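PDB 3Q4N: uncharacterized protein MJ0754 from Methanocaldococcus jannaschii, which is of unknown function but is a ferritin-like four-helix-bundle protein that binds metal, consistent with a dinuclear metal centre. Local coordinates for residues 140-152 with 168-180. Numbering follows the deposited sequence.
Sequences MKGSRNHMRAFVR and KEEYEEIISSSTE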
ATOM      1  N   MET B 140       6.645   7.474 -12.000  1.00 69.28           N
ATOM      2  CA  MET B 140       6.608   6.036 -12.239  1.00 69.82           C
ATOM      3  C   MET B 140       7.770   5.663 -13.176  1.00 69.73           C
ATOM      4  O   MET B 140       8.597   4.810 -12.850  1.00 69.53           O
ATOM      5  CB  MET B 140       5.268   5.630 -12.847  1.00 70.11           C
ATOM      6  CG  MET B 140       4.673   4.388 -12.257  1.00 71.54           C
ATOM      7  SD  MET B 140       2.897   4.651 -11.992  1.00 76.89           S
ATOM      8  CE  MET B 140       2.156   3.842 -13.433  1.00 74.93           C
ATOM      9  N   LYS B 141       7.846   6.344 -14.317  1.00 69.60           N
ATOM     10  CA  LYS B 141       8.878   6.097 -15.305  1.00 69.62           C
ATOM     11  C   LYS B 141      10.246   5.976 -14.644  1.00 69.80           C
ATOM     12  O   LYS B 141      10.890   4.930 -14.756  1.00 69.74           O
ATOM     13  CB  LYS B 141       8.863   7.204 -16.354  1.00 69.82           C
ATOM     14  CG  LYS B 141       9.884   7.043 -17.483  1.00 70.31           C
ATOM     15  CD  LYS B 141       9.267   7.358 -18.842  1.00 71.43           C
ATOM     16  CE  LYS B 141       8.006   6.521 -19.081  1.00 71.33           C
ATOM     17  NZ  LYS B 141       8.113   5.682 -20.319  1.00 70.84           N
ATOM     18  N   GLY B 142      10.674   7.031 -13.938  1.00 69.95           N
ATOM     19  CA  GLY B 142      11.953   7.032 -13.201  1.00 69.54           C
ATOM     20  C   GLY B 142      12.062   5.889 -12.207  1.00 69.55           C
ATOM     21  O   GLY B 142      13.101   5.262 -12.091  1.00 69.26           O
ATOM     22  N   SER B 143      10.970   5.606 -11.505  1.00 70.07           N
ATOM     23  CA  SER B 143      10.941   4.556 -10.482  1.00 70.74           C
ATOM     24  C   SER B 143      11.069   3.151 -11.046  1.00 70.95           C
ATOM     25  O   SER B 143      11.717   2.293 -10.445  1.00 71.43           O
ATOM     26  CB  SER B 143       9.668   4.645  -9.625  1.00 70.89           C
ATOM     27  OG  SER B 143       9.885   5.444  -8.468  1.00 71.37           O
ATOM     28  N   ARG B 144      10.446   2.914 -12.193  1.00 71.10           N
ATOM     29  CA  ARG B 144      10.548   1.620 -12.847  1.00 71.32           C
ATOM     30  C   ARG B 144      12.009   1.279 -13.169  1.00 71.26           C
ATOM     31  O   ARG B 144      12.445   0.135 -12.981  1.00 71.25           O
ATOM     32  CB  ARG B 144       9.664   1.580 -14.091  1.00 71.37           C
ATOM     33  CG  ARG B 144       8.167   1.487 -13.774  1.00 73.39           C
ATOM     34  CD  ARG B 144       7.345   0.950 -14.956  1.00 77.86           C
ATOM     35  NE  ARG B 144       6.878   1.983 -15.894  1.00 80.61           N
ATOM     36  CZ  ARG B 144       5.609   2.382 -15.993  1.00 82.41           C
ATOM     37  NH1 ARG B 144       4.674   1.844 -15.210  1.00 82.08           N
ATOM     38  NH2 ARG B 144       5.271   3.322 -16.876  1.00 83.68           N
ATOM     39  N   ASN B 145      12.759   2.288 -13.619  1.00 71.02           N
ATOM     40  CA  ASN B 145      14.184   2.162 -13.869  1.00 70.65           C
ATOM     41  C   ASN B 145      15.001   1.821 -12.650  1.00 70.09           C
ATOM     42  O   ASN B 145      15.994   1.087 -12.740  1.00 70.35           O
ATOM     43  CB  ASN B 145      14.720   3.446 -14.466  1.00 71.22           C
ATOM     44  CG  ASN B 145      14.898   3.340 -15.949  1.00 73.10           C
ATOM     45  OD1 ASN B 145      13.929   3.109 -16.675  1.00 76.33           O
ATOM     46  ND2 ASN B 145      16.140   3.475 -16.422  1.00 73.76           N
ATOM     47  N   HIS B 146      14.600   2.362 -11.511  1.00 69.10           N
ATOM     48  CA  HIS B 146      15.283   2.046 -10.263  1.00 68.55           C
ATOM     49  C   HIS B 146      15.095   0.572  -9.875  1.00 68.38           C
ATOM     50  O   HIS B 146      16.055  -0.117  -9.509  1.00 68.21           O
ATOM     51  CB  HIS B 146      14.834   2.989  -9.145  1.00 68.22           C
ATOM     52  CG  HIS B 146      15.063   4.440  -9.450  1.00 67.23           C
ATOM     53  ND1 HIS B 146      14.213   5.436  -9.017  1.00 67.94           N
ATOM     54  CD2 HIS B 146      16.030   5.059 -10.164  1.00 64.92           C
ATOM     55  CE1 HIS B 146      14.653   6.605  -9.450  1.00 66.08           C
ATOM     56  NE2 HIS B 146      15.755   6.402 -10.144  1.00 63.52           N
ATOM     57  N   MET B 147      13.854   0.103  -9.961  1.00 67.77           N
ATOM     58  CA  MET B 147      13.546  -1.300  -9.815  1.00 67.55           C
ATOM     59  C   MET B 147      14.540  -2.167 -10.608  1.00 67.79           C
ATOM     60  O   MET B 147      15.244  -3.016 -10.045  1.00 68.02           O
ATOM     61  CB  MET B 147      12.137  -1.534 -10.335  1.00 67.47           C
ATOM     62  CG  MET B 147      11.585  -2.903 -10.077  1.00 66.32           C
ATOM     63  SD  MET B 147      10.729  -2.954  -8.496  1.00 64.41           S
ATOM     64  CE  MET B 147      12.086  -3.383  -7.414  1.00 62.97           C
ATOM     65  N   ARG B 148      14.608  -1.943 -11.914  1.00 67.71           N
ATOM     66  CA  ARG B 148      15.484  -2.733 -12.762  1.00 67.76           C
ATOM     67  C   ARG B 148      16.920  -2.587 -12.317  1.00 68.31           C
ATOM     68  O   ARG B 148      17.659  -3.573 -12.261  1.00 69.04           O
ATOM     69  CB  ARG B 148      15.357  -2.325 -14.218  1.00 67.23           C
ATOM     70  CG  ARG B 148      13.975  -2.497 -14.746  1.00 66.42           C
ATOM     71  CD  ARG B 148      13.930  -2.291 -16.237  1.00 65.25           C
ATOM     72  NE  ARG B 148      12.583  -1.900 -16.616  1.00 63.65           N
ATOM     73  CZ  ARG B 148      12.190  -0.645 -16.783  1.00 62.46           C
ATOM     74  NH1 ARG B 148      13.058   0.355 -16.636  1.00 62.53           N
ATOM     75  NH2 ARG B 148      10.930  -0.397 -17.116  1.00 60.64           N
ATOM     76  N   ALA B 149      17.315  -1.363 -11.991  1.00 68.25           N
ATOM     77  CA  ALA B 149      18.665  -1.131 -11.527  1.00 68.47           C
ATOM     78  C   ALA B 149      18.966  -2.011 -10.303  1.00 68.86           C
ATOM     79  O   ALA B 149      20.017  -2.673 -10.244  1.00 68.86           O
ATOM     80  CB  ALA B 149      18.859   0.323 -11.202  1.00 68.43           C
ATOM     81  N   PHE B 150      18.036  -2.034  -9.343  1.00 69.04           N
ATOM     82  CA  PHE B 150      18.243  -2.802  -8.123  1.00 69.44           C
ATOM     83  C   PHE B 150      18.154  -4.271  -8.404  1.00 69.60           C
ATOM     84  O   PHE B 150      18.978  -5.034  -7.888  1.00 69.94           O
ATOM     85  CB  PHE B 150      17.249  -2.452  -7.010  1.00 69.78           C
ATOM     86  CG  PHE B 150      17.532  -1.151  -6.326  1.00 70.43           C
ATOM     87  CD1 PHE B 150      16.524  -0.203  -6.174  1.00 72.72           C
ATOM     88  CD2 PHE B 150      18.798  -0.864  -5.839  1.00 69.96           C
ATOM     89  CE1 PHE B 150      16.782   1.024  -5.542  1.00 73.73           C
ATOM     90  CE2 PHE B 150      19.074   0.352  -5.217  1.00 70.63           C
ATOM     91  CZ  PHE B 150      18.068   1.299  -5.063  1.00 71.79           C
ATOM     92  N   VAL B 151      17.167  -4.673  -9.206  1.00 69.22           N
ATOM     93  CA  VAL B 151      17.028  -6.078  -9.519  1.00 69.18           C
ATOM     94  C   VAL B 151      18.293  -6.589 -10.201  1.00 68.86           C
ATOM     95  O   VAL B 151      18.804  -7.634  -9.808  1.00 68.89           O
ATOM     96  CB  VAL B 151      15.765  -6.391 -10.337  1.00 69.54           C
ATOM     97  CG1 VAL B 151      15.906  -7.749 -11.047  1.00 70.58           C
ATOM     98  CG2 VAL B 151      14.565  -6.443  -9.424  1.00 68.89           C
ATOM     99  N   ARG B 152      18.820  -5.845 -11.176  1.00 68.51           N
ATOM    100  CA  ARG B 152      20.006  -6.308 -11.906  1.00 68.73           C
ATOM    101  C   ARG B 152      21.164  -6.481 -10.946  1.00 67.82           C
ATOM    102  O   ARG B 152      21.891  -7.479 -10.993  1.00 67.98           O
ATOM    103  CB  ARG B 152      20.407  -5.381 -13.070  1.00 69.28           C
ATOM    104  CG  ARG B 152      20.706  -6.137 -14.417  1.00 72.40           C
ATOM    105  CD  ARG B 152      21.617  -7.434 -14.277  1.00 77.33           C
ATOM    106  NE  ARG B 152      21.198  -8.557 -15.150  1.00 80.81           N
ATOM    107  CZ  ARG B 152      21.517  -9.852 -14.971  1.00 81.99           C
ATOM    108  NH1 ARG B 152      22.275 -10.244 -13.941  1.00 82.42           N
ATOM    109  NH2 ARG B 152      21.076 -10.770 -15.831  1.00 80.58           N
ATOM    110  N   LYS B 168       2.339  -9.093  -9.122  1.00 76.89           N
ATOM    111  CA  LYS B 168       3.378  -9.945  -9.699  1.00 78.43           C
ATOM    112  C   LYS B 168       3.336  -9.650 -11.173  1.00 79.09           C
ATOM    113  O   LYS B 168       4.364  -9.363 -11.787  1.00 78.90           O
ATOM    114  CB  LYS B 168       3.105 -11.436  -9.507  1.00 78.69           C
ATOM    115  CG  LYS B 168       4.023 -12.139  -8.524  1.00 80.32           C
ATOM    116  CD  LYS B 168       3.297 -12.385  -7.212  1.00 82.57           C
ATOM    117  CE  LYS B 168       3.867 -13.581  -6.476  1.00 83.71           C
ATOM    118  NZ  LYS B 168       2.984 -13.925  -5.334  1.00 83.53           N
ATOM    119  N   GLU B 169       2.121  -9.680 -11.718  1.00 80.17           N
ATOM    120  CA  GLU B 169       1.915  -9.548 -13.155  1.00 81.45           C
ATOM    121  C   GLU B 169       2.574  -8.329 -13.760  1.00 82.04           C
ATOM    122  O   GLU B 169       2.987  -8.383 -14.913  1.00 82.26           O
ATOM    123  CB  GLU B 169       0.427  -9.597 -13.534  1.00 81.73           C
ATOM    124  CG  GLU B 169      -0.034 -10.945 -14.122  1.00 82.38           C
ATOM    125  CD  GLU B 169       0.696 -11.295 -15.412  1.00 83.42           C
ATOM    126  OE1 GLU B 169       1.744 -11.998 -15.328  1.00 84.23           O
ATOM    127  OE2 GLU B 169       0.235 -10.845 -16.492  1.00 82.29           O
ATOM    128  N   GLU B 170       2.689  -7.252 -12.981  1.00 82.89           N
ATOM    129  CA  GLU B 170       3.295  -6.006 -13.466  1.00 83.53           C
ATOM    130  C   GLU B 170       4.814  -5.997 -13.287  1.00 83.68           C
ATOM    131  O   GLU B 170       5.549  -5.664 -14.226  1.00 83.47           O
ATOM    132  CB  GLU B 170       2.665  -4.801 -12.788  1.00 83.58           C
ATOM    133  CG  GLU B 170       2.395  -3.656 -13.726  1.00 85.31           C
ATOM    134  CD  GLU B 170       2.652  -2.302 -13.073  1.00 88.87           C
ATOM    135  OE1 GLU B 170       3.193  -1.413 -13.775  1.00 89.43           O
ATOM    136  OE2 GLU B 170       2.332  -2.128 -11.861  1.00 89.91           O
ATOM    137  N   TYR B 171       5.269  -6.369 -12.085  1.00 84.14           N
ATOM    138  CA  TYR B 171       6.695  -6.610 -11.774  1.00 84.58           C
ATOM    139  C   TYR B 171       7.446  -7.311 -12.905  1.00 85.16           C
ATOM    140  O   TYR B 171       8.501  -6.834 -13.322  1.00 84.84           O
ATOM    141  CB  TYR B 171       6.816  -7.429 -10.484  1.00 84.24           C
ATOM    142  CG  TYR B 171       8.221  -7.856 -10.115  1.00 84.30           C
ATOM    143  CD1 TYR B 171       9.054  -7.031  -9.355  1.00 84.79           C
ATOM    144  CD2 TYR B 171       8.714  -9.095 -10.490  1.00 85.02           C
ATOM    145  CE1 TYR B 171      10.351  -7.425  -8.996  1.00 83.58           C
ATOM    146  CE2 TYR B 171      10.018  -9.493 -10.137  1.00 85.51           C
ATOM    147  CZ  TYR B 171      10.821  -8.653  -9.393  1.00 84.00           C
ATOM    148  OH  TYR B 171      12.089  -9.053  -9.049  1.00 84.29           O
ATOM    149  N   GLU B 172       6.884  -8.433 -13.385  1.00 86.14           N
ATOM    150  CA  GLU B 172       7.457  -9.253 -14.471  1.00 87.22           C
ATOM    151  C   GLU B 172       7.592  -8.449 -15.763  1.00 87.54           C
ATOM    152  O   GLU B 172       8.654  -8.423 -16.391  1.00 87.60           O
ATOM    153  CB  GLU B 172       6.616 -10.524 -14.742  1.00 87.44           C
ATOM    154  CG  GLU B 172       6.040 -11.288 -13.508  1.00 89.37           C
ATOM    155  CD  GLU B 172       7.091 -11.995 -12.594  1.00 92.21           C
ATOM    156  OE1 GLU B 172       6.719 -12.390 -11.459  1.00 92.91           O
ATOM    157  OE2 GLU B 172       8.274 -12.162 -12.987  1.00 92.92           O
ATOM    158  N   GLU B 173       6.506  -7.789 -16.146  1.00 87.88           N
ATOM    159  CA  GLU B 173       6.488  -6.957 -17.330  1.00 88.45           C
ATOM    160  C   GLU B 173       7.461  -5.783 -17.222  1.00 88.35           C
ATOM    161  O   GLU B 173       7.999  -5.333 -18.233  1.00 88.42           O
ATOM    162  CB  GLU B 173       5.059  -6.480 -17.602  1.00 88.96           C
ATOM    163  CG  GLU B 173       4.069  -7.642 -17.857  1.00 91.14           C
ATOM    164  CD  GLU B 173       2.619  -7.200 -18.189  1.00 93.74           C
ATOM    165  OE1 GLU B 173       2.100  -6.200 -17.616  1.00 93.72           O
ATOM    166  OE2 GLU B 173       1.987  -7.890 -19.023  1.00 94.36           O
ATOM    167  N   ILE B 174       7.690  -5.298 -15.998  1.00 88.38           N
ATOM    168  CA  ILE B 174       8.691  -4.250 -15.733  1.00 88.18           C
ATOM    169  C   ILE B 174      10.113  -4.738 -15.997  1.00 88.01           C
ATOM    170  O   ILE B 174      10.879  -4.070 -16.679  1.00 87.89           O
ATOM    171  CB  ILE B 174       8.604  -3.699 -14.276  1.00 88.39           C
ATOM    172  CG1 ILE B 174       7.466  -2.683 -14.143  1.00 89.13           C
ATOM    173  CG2 ILE B 174       9.918  -3.042 -13.827  1.00 87.38           C
ATOM    174  CD1 ILE B 174       6.277  -3.138 -13.311  1.00 88.66           C
ATOM    175  N   ILE B 175      10.459  -5.901 -15.458  1.00 87.88           N
ATOM    176  CA  ILE B 175      11.836  -6.375 -15.547  1.00 88.08           C
ATOM    177  C   ILE B 175      12.204  -6.931 -16.921  1.00 88.46           C
ATOM    178  O   ILE B 175      13.335  -6.786 -17.364  1.00 88.57           O
ATOM    179  CB  ILE B 175      12.190  -7.386 -14.434  1.00 87.80           C
ATOM    180  CG1 ILE B 175      11.473  -8.723 -14.642  1.00 87.58           C
ATOM    181  CG2 ILE B 175      11.886  -6.790 -13.070  1.00 87.57           C
ATOM    182  CD1 ILE B 175      11.655  -9.708 -13.485  1.00 88.18           C
ATOM    183  N   SER B 176      11.252  -7.549 -17.605  1.00 88.86           N
ATOM    184  CA  SER B 176      11.547  -8.158 -18.891  1.00 89.13           C
ATOM    185  C   SER B 176      11.349  -7.154 -20.016  1.00 89.44           C
ATOM    186  O   SER B 176      10.791  -7.470 -21.060  1.00 89.77           O
ATOM    187  CB  SER B 176      10.710  -9.419 -19.084  1.00 89.12           C
ATOM    188  OG  SER B 176       9.414  -9.224 -18.552  1.00 88.87           O
ATOM    189  N   SER B 177      11.820  -5.936 -19.779  1.00 89.87           N
ATOM    190  CA  SER B 177      11.831  -4.858 -20.770  1.00 90.32           C
ATOM    191  C   SER B 177      13.015  -3.952 -20.434  1.00 90.47           C
ATOM    192  O   SER B 177      13.566  -4.056 -19.344  1.00 90.59           O
ATOM    193  CB  SER B 177      10.512  -4.078 -20.736  1.00 90.52           C
ATOM    194  OG  SER B 177      10.223  -3.576 -19.437  1.00 90.53           O
ATOM    195  N   SER B 178      13.419  -3.074 -21.349  1.00 90.82           N
ATOM    196  CA  SER B 178      14.658  -2.310 -21.139  1.00 91.20           C
ATOM    197  C   SER B 178      14.410  -0.856 -20.717  1.00 91.24           C
ATOM    198  O   SER B 178      13.257  -0.431 -20.617  1.00 91.43           O
ATOM    199  CB  SER B 178      15.612  -2.424 -22.350  1.00 91.39           C
ATOM    200  OG  SER B 178      15.202  -1.614 -23.442  1.00 91.58           O
ATOM    201  N   THR B 179      15.502  -0.121 -20.479  1.00 91.26           N
ATOM    202  CA  THR B 179      15.500   1.249 -19.924  1.00 91.25           C
ATOM    203  C   THR B 179      14.780   2.335 -20.754  1.00 91.58           C
ATOM    204  O   THR B 179      15.058   2.522 -21.943  1.00 91.72           O
ATOM    205  CB  THR B 179      16.951   1.676 -19.575  1.00 91.17           C
ATOM    206  OG1 THR B 179      17.287   1.153 -18.286  1.00 90.33           O
ATOM    207  CG2 THR B 179      17.134   3.208 -19.580  1.00 90.72           C
ATOM    208  N   GLU B 180      13.865   3.053 -20.100  1.00 91.59           N
ATOM    209  CA  GLU B 180      12.951   3.981 -20.768  1.00 91.72           C
ATOM    210  C   GLU B 180      13.575   5.341 -21.039  1.00 91.51           C
ATOM    211  O   GLU B 180      14.214   5.915 -20.169  1.00 91.26           O
ATOM    212  CB  GLU B 180      11.684   4.145 -19.928  1.00 91.85           C
ATOM    213  CG  GLU B 180      10.746   2.923 -19.971  1.00 92.89           C
ATOM    214  CD  GLU B 180      10.252   2.480 -18.578  1.00 93.49           C
ATOM    215  OE1 GLU B 180       9.035   2.602 -18.261  1.00 92.80           O
ATOM    216  OE2 GLU B 180      11.101   2.002 -17.798  1.00 93.56           O
TER
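R148 NE donates to I174 O near the end of helix 168-175 at 2.8 Å and 167°, the oxygen lying in the guanidinium plane but the donor above the carbonyl plane. E180 OE2 also lies near that guanidinium plane, in a salt bridge. With CG anti to the carbonyl carbon and the chain extended to NE, R148 can span both partners, while S178 O sits over one guanidinium face. E180 OE1 accepts from R144 NE at 3.3 Å through its syn lone pair, the guanidinium and carboxylate planes lying only 23° apart. K141 NZ adds a long salt bridge, 3.8 Å from E180 OE1. A methionine in place of R148 would probably leave I174 O without this donor and E180 OE2 without its charged mate. Beneath the polar layer, R144 CD meets I174 CG1 at 3.7 Å and M147 CG meets I174 CG2 at 4.1 Å. K141, R144, R148, E170 and E180 form a salt-bridge network joining the C-terminal helix and tail to the ferritin-like bundle. The axes of 140-152, part of helix 130-155, and 168-175 approach to 10.1 Å and cross at -79°; the tail 176-180 runs along helix 130-155 from R148 toward K141, and M147 also touches A110 of helix 102-125.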